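Local coordinates for protein MmeI (Methylophilus methylotrophus, PDB 5HR4) that probably methylates adenine in DNA with S-adenosyl-L-methionine as donor, and is a DNA-binding Type IIL restriction-modification enzyme, at residues A[423-434]-A[444-454]; A[378-386]-A[435-443]. One frame throughout, in Å; residues are numbered along the deposited sequence.

Contact 1 of 2, residues A[423-434]-A[444-454]; sequences QVALWLTDHQMN and YFARIPLKSTP
The indole N-H of Trp427 is spent on the backbone carbonyl of Ser452. NE1 of Trp427 lies 2.7 Å from Ser452 O, which sits in the ring plane. The carbonyl is met nearly along the C=O axis, with an N-H...O angle of 153°. Three residues of 444-454 wrap the same ring. Leu450 CD2 lies over one face, 3.5 Å from Trp427 CD1, as a CH-pi contact with the five-membered ring. Pro454 CD lies on the opposite side, offset toward the rim, while Thr453 CG2 meets the edge at CZ2. The proline ring also packs on Leu426, with Pro454 CB 3.6 Å from Leu426 CD1. The loop thus runs back along helix 416-440 and leads into strand 455-458, the outermost strand of the Rossmann-like methyltransferase sheet.

Farther along the helix the contact turns polar. With chi1 at 178°, the Asp430 carboxylate swings away from its own backbone N and out to Arg447. Arg447 NH1 donates to Asp430 OD1 at 3.0 Å in a salt bridge, with the two flat groups nearly coplanar. OD1 is also hydrogen-bonded to Tyr374 of helix 368-388. Asp430 OD2 takes a bond from Asn434 ND2, 2.8 Å away, from above the carboxylate plane. Asn434 OD1 in turn accepts from Arg378, and Arg447 NH2 reaches the carbonyl of Ile404. The Asn434 amide stands steeply against the Phe445 ring, with OD1 3.6 Å from CE2 at the ring edge. Nearby, Ala446 CB touches the edge of the His431 imidazole at CE1, 4.0 Å away.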
loop_
_atom_site.group_PDB
_atom_site.type_symbol
_atom_site.label_atom_id
_atom_site.label_comp_id
_atom_site.label_asym_id
_atom_site.label_seq_id
_atom_site.Cartn_x
_atom_site.Cartn_y
_atom_site.Cartn_z
ATOM N N GLN A 423 6.537 -11.557 -18.150
ATOM C CA GLN A 423 6.682 -12.701 -19.037
ATOM C C GLN A 423 8.114 -13.219 -19.014
ATOM O O GLN A 423 8.348 -14.400 -18.723
ATOM C CB GLN A 423 6.244 -12.340 -20.459
ATOM C CG GLN A 423 6.023 -13.556 -21.343
ATOM C CD GLN A 423 5.337 -13.231 -22.655
ATOM O OE1 GLN A 423 5.988 -13.101 -23.693
ATOM N NE2 GLN A 423 4.013 -13.129 -22.623
ATOM N N VAL A 424 9.095 -12.342 -19.277
ATOM C CA VAL A 424 10.485 -12.799 -19.285
ATOM C C VAL A 424 10.913 -13.223 -17.893
ATOM O O VAL A 424 11.703 -14.164 -17.730
ATOM C CB VAL A 424 11.419 -11.719 -19.846
ATOM C CG1 VAL A 424 12.854 -12.045 -19.517
ATOM C CG2 VAL A 424 11.257 -11.631 -21.347
ATOM N N ALA A 425 10.388 -12.565 -16.867
ATOM C CA ALA A 425 10.721 -12.967 -15.508
ATOM C C ALA A 425 10.387 -14.437 -15.271
ATOM O O ALA A 425 11.160 -15.163 -14.632
ATOM C CB ALA A 425 9.992 -12.073 -14.506
ATOM N N LEU A 426 9.255 -14.901 -15.800
ATOM C CA LEU A 426 8.878 -16.293 -15.608
ATOM C C LEU A 426 9.799 -17.233 -16.373
ATOM O O LEU A 426 10.096 -18.328 -15.898
ATOM C CB LEU A 426 7.420 -16.502 -16.009
ATOM C CG LEU A 426 6.479 -16.186 -14.848
ATOM C CD1 LEU A 426 5.086 -15.933 -15.320
ATOM C CD2 LEU A 426 6.474 -17.364 -13.888
ATOM N N TRP A 427 10.275 -16.842 -17.550
ATOM C CA TRP A 427 11.155 -17.758 -18.277
ATOM C C TRP A 427 12.545 -17.833 -17.650
ATOM O O TRP A 427 13.138 -18.916 -17.584
ATOM C CB TRP A 427 11.273 -17.352 -19.734
ATOM C CG TRP A 427 10.123 -17.769 -20.592
ATOM C CD1 TRP A 427 9.576 -19.023 -20.711
ATOM C CD2 TRP A 427 9.407 -16.929 -21.501
ATOM N NE1 TRP A 427 8.547 -18.999 -21.626
ATOM C CE2 TRP A 427 8.431 -17.725 -22.128
ATOM C CE3 TRP A 427 9.498 -15.567 -21.842
ATOM C CZ2 TRP A 427 7.557 -17.207 -23.072
ATOM C CZ3 TRP A 427 8.636 -15.061 -22.768
ATOM C CH2 TRP A 427 7.671 -15.873 -23.372
ATOM N N LEU A 428 13.091 -16.695 -17.208
ATOM C CA LEU A 428 14.384 -16.717 -16.525
ATOM C C LEU A 428 14.310 -17.543 -15.241
ATOM O O LEU A 428 15.216 -18.336 -14.948
ATOM C CB LEU A 428 14.852 -15.294 -16.212
ATOM C CG LEU A 428 14.830 -14.229 -17.319
ATOM C CD1 LEU A 428 15.393 -12.889 -16.811
ATOM C CD2 LEU A 428 15.543 -14.703 -18.591
ATOM N N THR A 429 13.232 -17.386 -14.473
ATOM C CA THR A 429 13.078 -18.225 -13.294
ATOM C C THR A 429 12.977 -19.692 -13.689
ATOM O O THR A 429 13.608 -20.556 -13.065
ATOM C CB THR A 429 11.864 -17.799 -12.468
ATOM O OG1 THR A 429 11.796 -16.365 -12.407
ATOM C CG2 THR A 429 12.014 -18.325 -11.064
ATOM N N ASP A 430 12.213 -19.988 -14.740
ATOM C CA ASP A 430 12.188 -21.341 -15.286
ATOM C C ASP A 430 13.596 -21.855 -15.513
ATOM O O ASP A 430 13.983 -22.898 -14.974
ATOM C CB ASP A 430 11.401 -21.370 -16.597
ATOM C CG ASP A 430 11.382 -22.753 -17.234
ATOM O OD1 ASP A 430 10.655 -23.626 -16.710
ATOM O OD2 ASP A 430 12.075 -22.967 -18.261
ATOM N N HIS A 431 14.400 -21.116 -16.286
ATOM C CA HIS A 431 15.752 -21.600 -16.552
ATOM C C HIS A 431 16.585 -21.688 -15.284
ATOM O O HIS A 431 17.367 -22.631 -15.123
ATOM C CB HIS A 431 16.473 -20.714 -17.534
ATOM C CG HIS A 431 17.761 -21.301 -17.998
ATOM N ND1 HIS A 431 17.821 -22.515 -18.652
ATOM C CD2 HIS A 431 19.034 -20.848 -17.919
ATOM C CE1 HIS A 431 19.076 -22.784 -18.959
ATOM N NE2 HIS A 431 19.833 -21.793 -18.520
ATOM N N GLN A 432 16.473 -20.695 -14.393
ATOM C CA GLN A 432 17.195 -20.772 -13.129
ATOM C C GLN A 432 16.871 -22.062 -12.388
ATOM O O GLN A 432 17.773 -22.734 -11.881
ATOM C CB GLN A 432 16.879 -19.559 -12.258
ATOM C CG GLN A 432 17.877 -18.424 -12.435
ATOM C CD GLN A 432 17.425 -17.167 -11.751
ATOM O OE1 GLN A 432 16.239 -17.009 -11.461
ATOM N NE2 GLN A 432 18.369 -16.264 -11.467
ATOM N N MET A 433 15.592 -22.447 -12.358
ATOM C CA MET A 433 15.207 -23.682 -11.692
ATOM C C MET A 433 15.643 -24.909 -12.484
ATOM O O MET A 433 16.095 -25.904 -11.894
ATOM C CB MET A 433 13.701 -23.702 -11.447
ATOM C CG MET A 433 13.245 -22.617 -10.500
ATOM S SD MET A 433 14.204 -22.545 -8.959
ATOM C CE MET A 433 13.939 -24.184 -8.333
ATOM N N ASN A 434 15.517 -24.875 -13.812
ATOM C CA ASN A 434 15.999 -26.008 -14.596
ATOM C C ASN A 434 17.473 -26.263 -14.316
ATOM O O ASN A 434 17.898 -27.422 -14.212
ATOM C CB ASN A 434 15.758 -25.784 -16.098
ATOM C CG ASN A 434 14.296 -25.553 -16.418
ATOM O OD1 ASN A 434 13.415 -26.046 -15.721
ATOM N ND2 ASN A 434 14.028 -24.769 -17.459
ATOM N N TYR A 444 21.765 -32.535 -17.574
ATOM C CA TYR A 444 21.393 -31.228 -18.097
ATOM C C TYR A 444 19.966 -31.249 -18.607
ATOM O O TYR A 444 19.577 -32.141 -19.367
ATOM C CB TYR A 444 22.333 -30.806 -19.218
ATOM C CG TYR A 444 22.122 -29.376 -19.678
ATOM C CD1 TYR A 444 22.774 -28.317 -19.040
ATOM C CD2 TYR A 444 21.280 -29.084 -20.750
ATOM C CE1 TYR A 444 22.601 -27.019 -19.449
ATOM C CE2 TYR A 444 21.097 -27.785 -21.169
ATOM C CZ TYR A 444 21.764 -26.750 -20.519
ATOM O OH TYR A 444 21.585 -25.440 -20.940
ATOM N N PHE A 445 19.192 -30.256 -18.204
ATOM C CA PHE A 445 17.806 -30.167 -18.633
ATOM C C PHE A 445 17.415 -28.702 -18.727
ATOM O O PHE A 445 17.421 -28.000 -17.708
ATOM C CB PHE A 445 16.903 -30.908 -17.663
ATOM C CG PHE A 445 15.460 -30.594 -17.833
ATOM C CD1 PHE A 445 14.691 -31.290 -18.756
ATOM C CD2 PHE A 445 14.854 -29.607 -17.063
ATOM C CE1 PHE A 445 13.346 -31.002 -18.908
ATOM C CE2 PHE A 445 13.508 -29.319 -17.207
ATOM C CZ PHE A 445 12.753 -30.017 -18.130
ATOM N N ALA A 446 17.070 -28.249 -19.940
ATOM C CA ALA A 446 16.636 -26.879 -20.179
ATOM C C ALA A 446 15.391 -26.877 -21.057
ATOM O O ALA A 446 15.167 -27.783 -21.864
ATOM C CB ALA A 446 17.730 -26.034 -20.838
ATOM N N ARG A 447 14.578 -25.838 -20.888
ATOM C CA ARG A 447 13.401 -25.653 -21.715
ATOM C C ARG A 447 13.652 -24.565 -22.754
ATOM O O ARG A 447 12.982 -23.520 -22.763
ATOM C CB ARG A 447 12.183 -25.342 -20.846
ATOM C CG ARG A 447 11.670 -26.540 -20.106
ATOM C CD ARG A 447 10.771 -26.118 -18.977
ATOM N NE ARG A 447 9.822 -27.174 -18.627
ATOM C CZ ARG A 447 9.158 -27.233 -17.475
ATOM N NH1 ARG A 447 9.348 -26.300 -16.542
ATOM N NH2 ARG A 447 8.305 -28.225 -17.250
ATOM N N ILE A 448 14.608 -24.832 -23.640
ATOM C CA ILE A 448 14.904 -23.991 -24.793
ATOM C C ILE A 448 14.790 -24.847 -26.047
ATOM O O ILE A 448 15.386 -25.922 -26.102
ATOM C CB ILE A 448 16.306 -23.361 -24.716
ATOM C CG1 ILE A 448 16.472 -22.610 -23.386
ATOM C CG2 ILE A 448 16.539 -22.436 -25.912
ATOM C CD1 ILE A 448 15.528 -21.468 -23.220
ATOM N N PRO A 449 14.077 -24.400 -27.093
ATOM C CA PRO A 449 13.398 -23.117 -27.222
ATOM C C PRO A 449 12.148 -22.984 -26.347
ATOM O O PRO A 449 11.619 -23.960 -25.800
ATOM C CB PRO A 449 13.026 -23.090 -28.715
ATOM C CG PRO A 449 12.839 -24.474 -29.044
ATOM C CD PRO A 449 13.942 -25.184 -28.328
ATOM N N LEU A 450 11.668 -21.748 -26.266
ATOM C CA LEU A 450 10.565 -21.390 -25.388
ATOM C C LEU A 450 9.261 -21.911 -25.978
ATOM O O LEU A 450 8.675 -21.293 -26.866
ATOM C CB LEU A 450 10.546 -19.875 -25.202
ATOM C CG LEU A 450 11.839 -19.344 -24.563
ATOM C CD1 LEU A 450 11.930 -17.823 -24.605
ATOM C CD2 LEU A 450 11.967 -19.856 -23.114
ATOM N N LYS A 451 8.795 -23.058 -25.492
ATOM C CA LYS A 451 7.534 -23.615 -25.965
ATOM C C LYS A 451 6.349 -23.326 -25.046
ATOM O O LYS A 451 5.202 -23.425 -25.489
ATOM C CB LYS A 451 7.669 -25.128 -26.170
ATOM N N SER A 452 6.587 -22.978 -23.790
ATOM C CA SER A 452 5.534 -22.704 -22.827
ATOM C C SER A 452 5.478 -21.202 -22.601
ATOM O O SER A 452 6.516 -20.527 -22.575
ATOM C CB SER A 452 5.816 -23.441 -21.508
ATOM O OG SER A 452 4.621 -23.889 -20.876
ATOM N N THR A 453 4.271 -20.656 -22.482
ATOM C CA THR A 453 4.233 -19.228 -22.277
ATOM C C THR A 453 3.242 -18.846 -21.180
ATOM O O THR A 453 2.132 -19.411 -21.102
ATOM C CB THR A 453 3.902 -18.463 -23.580
ATOM O OG1 THR A 453 2.502 -18.557 -23.867
ATOM C CG2 THR A 453 4.707 -19.019 -24.768
ATOM N N PRO A 454 3.633 -17.917 -20.307
ATOM C CA PRO A 454 2.683 -17.331 -19.353
ATOM C C PRO A 454 1.532 -16.655 -20.075
ATOM O O PRO A 454 1.521 -16.495 -21.298
ATOM C CB PRO A 454 3.509 -16.300 -18.588
ATOM C CG PRO A 454 4.920 -16.575 -18.916
ATOM C CD PRO A 454 4.996 -17.386 -20.170
#

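Contact 2 of 2, residues A[378-386]-A[435-443]; sequences RLLEIEVLR and MKISDEFGN
Ile382 and Ile437 interdigitate, their side chains running past one another with the CG1 atoms 3.6 Å apart. This is the tight part of the contact. The chi1 of Ile437, -154°, sends its CG1-CD1 branch across to Ile382 and on to Leu385, where the two CD1 atoms are 4.2 Å apart. The segments 378-386 and 435-440 of their two helices run 26° from parallel, and their axes come within 10.7 Å. Phe441, just past the helix end, turns its ring edge to the helix, with CZ 3.9 Å from Ile382 O. Helix 398-401 adds Ile398 against Ile437 and Leu401 against Leu385. Cutting Ile382 back to an alanine is likely to open a gap beside Ile437, whose CG1 and CD1 would lose their nearest neighbour across the contact.

The solvent side is looser and charged. Arg386 NH1 reaches Glu440 OE1 at 3.2 Å, almost straight at 169°, although the guanidinium and carboxylate planes are nearly perpendicular. Its other edge grips Glu383 side-on, with NH2 2.7 Å from Glu383 OE2 and NE on OE1. One arginine thus links two glutamates, and its positive charge is likely to ease their repulsion on the solvent-facing side of an apolar seam.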
loop_
_atom_site.group_PDB
_atom_site.type_symbol
_atom_site.label_atom_id
_atom_site.label_comp_id
_atom_site.label_asym_id
_atom_site.label_seq_id
_atom_site.Cartn_x
_atom_site.Cartn_y
_atom_site.Cartn_z
ATOM N N ARG A 378 8.558 -25.004 -8.138
ATOM C CA ARG A 378 9.658 -25.788 -8.684
ATOM C C ARG A 378 10.461 -26.450 -7.561
ATOM O O ARG A 378 10.747 -27.652 -7.621
ATOM C CB ARG A 378 10.538 -24.925 -9.585
ATOM C CG ARG A 378 9.919 -24.690 -10.979
ATOM C CD ARG A 378 9.798 -25.999 -11.774
ATOM N NE ARG A 378 11.119 -26.550 -12.056
ATOM C CZ ARG A 378 11.865 -26.217 -13.106
ATOM N NH1 ARG A 378 11.421 -25.344 -14.004
ATOM N NH2 ARG A 378 13.060 -26.760 -13.268
ATOM N N LEU A 379 10.781 -25.702 -6.500
ATOM C CA LEU A 379 11.538 -26.288 -5.396
ATOM C C LEU A 379 10.790 -27.465 -4.788
ATOM O O LEU A 379 11.371 -28.542 -4.573
ATOM C CB LEU A 379 11.846 -25.237 -4.331
ATOM C CG LEU A 379 12.951 -24.235 -4.672
ATOM C CD1 LEU A 379 13.222 -23.316 -3.509
ATOM C CD2 LEU A 379 14.200 -24.972 -5.060
ATOM N N LEU A 380 9.493 -27.289 -4.516
ATOM C CA LEU A 380 8.688 -28.408 -4.035
ATOM C C LEU A 380 8.767 -29.586 -4.998
ATOM O O LEU A 380 9.100 -30.709 -4.599
ATOM C CB LEU A 380 7.248 -27.961 -3.856
ATOM C CG LEU A 380 6.276 -29.056 -3.476
ATOM C CD1 LEU A 380 6.757 -29.750 -2.213
ATOM C CD2 LEU A 380 4.952 -28.389 -3.232
ATOM N N GLU A 381 8.517 -29.326 -6.288
ATOM C CA GLU A 381 8.564 -30.351 -7.328
ATOM C C GLU A 381 9.905 -31.072 -7.427
ATOM O O GLU A 381 9.954 -32.159 -8.009
ATOM C CB GLU A 381 8.242 -29.733 -8.693
ATOM C CG GLU A 381 7.865 -30.764 -9.724
ATOM C CD GLU A 381 8.151 -30.330 -11.150
ATOM O OE1 GLU A 381 9.157 -29.607 -11.367
ATOM O OE2 GLU A 381 7.367 -30.729 -12.053
ATOM N N ILE A 382 11.005 -30.492 -6.937
ATOM C CA ILE A 382 12.265 -31.245 -6.891
ATOM C C ILE A 382 12.165 -32.382 -5.873
ATOM O O ILE A 382 12.515 -33.531 -6.160
ATOM C CB ILE A 382 13.455 -30.321 -6.559
ATOM C CG1 ILE A 382 14.025 -29.649 -7.801
ATOM C CG2 ILE A 382 14.577 -31.100 -5.857
ATOM C CD1 ILE A 382 15.065 -28.572 -7.459
ATOM N N GLU A 383 11.704 -32.068 -4.663
ATOM C CA GLU A 383 11.551 -33.091 -3.642
ATOM C C GLU A 383 10.534 -34.140 -4.064
ATOM O O GLU A 383 10.664 -35.312 -3.689
ATOM C CB GLU A 383 11.158 -32.445 -2.306
ATOM C CG GLU A 383 12.186 -31.434 -1.770
ATOM C CD GLU A 383 13.636 -31.942 -1.876
ATOM O OE1 GLU A 383 13.908 -33.114 -1.528
ATOM O OE2 GLU A 383 14.517 -31.175 -2.312
ATOM N N VAL A 384 9.530 -33.754 -4.861
ATOM C CA VAL A 384 8.564 -34.739 -5.352
ATOM C C VAL A 384 9.254 -35.743 -6.263
ATOM O O VAL A 384 9.110 -36.961 -6.103
ATOM C CB VAL A 384 7.386 -34.051 -6.063
ATOM C CG1 VAL A 384 6.652 -35.057 -6.937
ATOM C CG2 VAL A 384 6.439 -33.426 -5.040
ATOM N N LEU A 385 10.020 -35.246 -7.237
ATOM C CA LEU A 385 10.780 -36.147 -8.098
ATOM C C LEU A 385 11.833 -36.921 -7.315
ATOM O O LEU A 385 12.144 -38.061 -7.679
ATOM C CB LEU A 385 11.407 -35.367 -9.253
ATOM C CG LEU A 385 10.248 -34.864 -10.118
ATOM C CD1 LEU A 385 10.637 -33.883 -11.262
ATOM C CD2 LEU A 385 9.525 -36.074 -10.660
ATOM N N ARG A 386 12.384 -36.338 -6.239
ATOM C CA ARG A 386 13.281 -37.105 -5.369
ATOM C C ARG A 386 12.534 -38.283 -4.770
ATOM O O ARG A 386 13.015 -39.422 -4.804
ATOM C CB ARG A 386 13.868 -36.210 -4.269
ATOM C CG ARG A 386 14.906 -36.875 -3.332
ATOM C CD ARG A 386 16.247 -36.104 -3.330
ATOM N NE ARG A 386 16.078 -34.663 -3.087
ATOM C CZ ARG A 386 16.964 -33.723 -3.421
ATOM N NH1 ARG A 386 18.094 -34.052 -4.030
ATOM N NH2 ARG A 386 16.721 -32.445 -3.151
ATOM N N MET A 435 18.262 -25.192 -14.159
ATOM C CA MET A 435 19.662 -25.377 -13.798
ATOM C C MET A 435 19.788 -25.968 -12.393
ATOM O O MET A 435 20.665 -26.805 -12.144
ATOM C CB MET A 435 20.435 -24.054 -13.897
ATOM C CG MET A 435 20.788 -23.558 -15.318
ATOM S SD MET A 435 21.359 -24.770 -16.556
ATOM C CE MET A 435 22.697 -25.591 -15.660
ATOM N N LYS A 436 18.914 -25.559 -11.465
ATOM C CA LYS A 436 19.006 -26.085 -10.107
ATOM C C LYS A 436 18.638 -27.569 -10.054
ATOM O O LYS A 436 19.281 -28.348 -9.340
ATOM C CB LYS A 436 18.130 -25.265 -9.153
ATOM N N ILE A 437 17.624 -27.995 -10.813
ATOM C CA ILE A 437 17.320 -29.427 -10.825
ATOM C C ILE A 437 18.401 -30.195 -11.577
ATOM O O ILE A 437 18.750 -31.314 -11.196
ATOM C CB ILE A 437 15.922 -29.711 -11.401
ATOM C CG1 ILE A 437 15.402 -31.025 -10.828
ATOM C CG2 ILE A 437 15.970 -29.841 -12.911
ATOM C CD1 ILE A 437 13.943 -31.307 -11.142
ATOM N N SER A 438 18.970 -29.595 -12.630
ATOM C CA SER A 438 20.097 -30.208 -13.321
ATOM C C SER A 438 21.255 -30.469 -12.373
ATOM O O SER A 438 21.984 -31.453 -12.539
ATOM C CB SER A 438 20.557 -29.320 -14.476
ATOM O OG SER A 438 19.639 -29.352 -15.560
ATOM N N ASP A 439 21.431 -29.610 -11.369
ATOM C CA ASP A 439 22.500 -29.808 -10.398
ATOM C C ASP A 439 22.172 -30.945 -9.439
ATOM O O ASP A 439 23.030 -31.795 -9.168
ATOM C CB ASP A 439 22.756 -28.521 -9.615
ATOM C CG ASP A 439 23.253 -27.387 -10.491
ATOM O OD1 ASP A 439 23.555 -27.628 -11.681
ATOM O OD2 ASP A 439 23.346 -26.246 -9.983
ATOM N N GLU A 440 20.938 -30.982 -8.918
ATOM C CA GLU A 440 20.592 -31.990 -7.920
ATOM C C GLU A 440 20.802 -33.401 -8.448
ATOM O O GLU A 440 21.337 -34.264 -7.739
ATOM C CB GLU A 440 19.143 -31.838 -7.471
ATOM C CG GLU A 440 18.856 -30.565 -6.731
ATOM C CD GLU A 440 19.665 -30.434 -5.466
ATOM O OE1 GLU A 440 19.894 -31.470 -4.790
ATOM O OE2 GLU A 440 20.068 -29.287 -5.156
ATOM N N PHE A 441 20.373 -33.658 -9.682
ATOM C CA PHE A 441 20.334 -35.005 -10.226
ATOM C C PHE A 441 21.368 -35.221 -11.311
ATOM O O PHE A 441 21.255 -36.181 -12.074
ATOM C CB PHE A 441 18.947 -35.310 -10.775
ATOM C CG PHE A 441 17.854 -35.081 -9.792
ATOM C CD1 PHE A 441 18.008 -35.466 -8.472
ATOM C CD2 PHE A 441 16.674 -34.472 -10.181
ATOM C CE1 PHE A 441 17.002 -35.255 -7.558
ATOM C CE2 PHE A 441 15.656 -34.255 -9.274
ATOM C CZ PHE A 441 15.822 -34.645 -7.957
ATOM N N GLY A 442 22.357 -34.340 -11.407
ATOM C CA GLY A 442 23.369 -34.425 -12.441
ATOM C C GLY A 442 22.922 -34.872 -13.825
ATOM O O GLY A 442 23.404 -35.894 -14.324
ATOM N N ASN A 443 21.993 -34.158 -14.455
ATOM C CA ASN A 443 21.864 -34.269 -15.905
ATOM C C ASN A 443 21.246 -32.990 -16.435
ATOM O O ASN A 443 20.323 -32.437 -15.829
ATOM C CB ASN A 443 21.041 -35.485 -16.359
ATOM C CG ASN A 443 19.656 -35.508 -15.768
ATOM O OD1 ASN A 443 19.431 -34.982 -14.671
ATOM N ND2 ASN A 443 18.715 -36.137 -16.482
#

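How the contacts relate
From the N terminus, helix 368-388 comes first and supplies 378-386. The chain then passes through helix 398-401 and strand 409-413 into helix 416-440, which carries 423-434 and then most of 435-443. Contact 2 closes this long loop, with 48 residues between its segments. Contact 1 closes a short one, since 444-454 turns back along the helix after only nine intervening residues. Those nine are 435-443, whose partner 378-386 lies before 423-434, so the segments alternate and the contacts cross. They share helix 416-440 and meet through polar links at Asn434 and Ser438. Together they tie helix 368-388 and the loop leading to strand 455-458 to one helix of the methyltransferase domain.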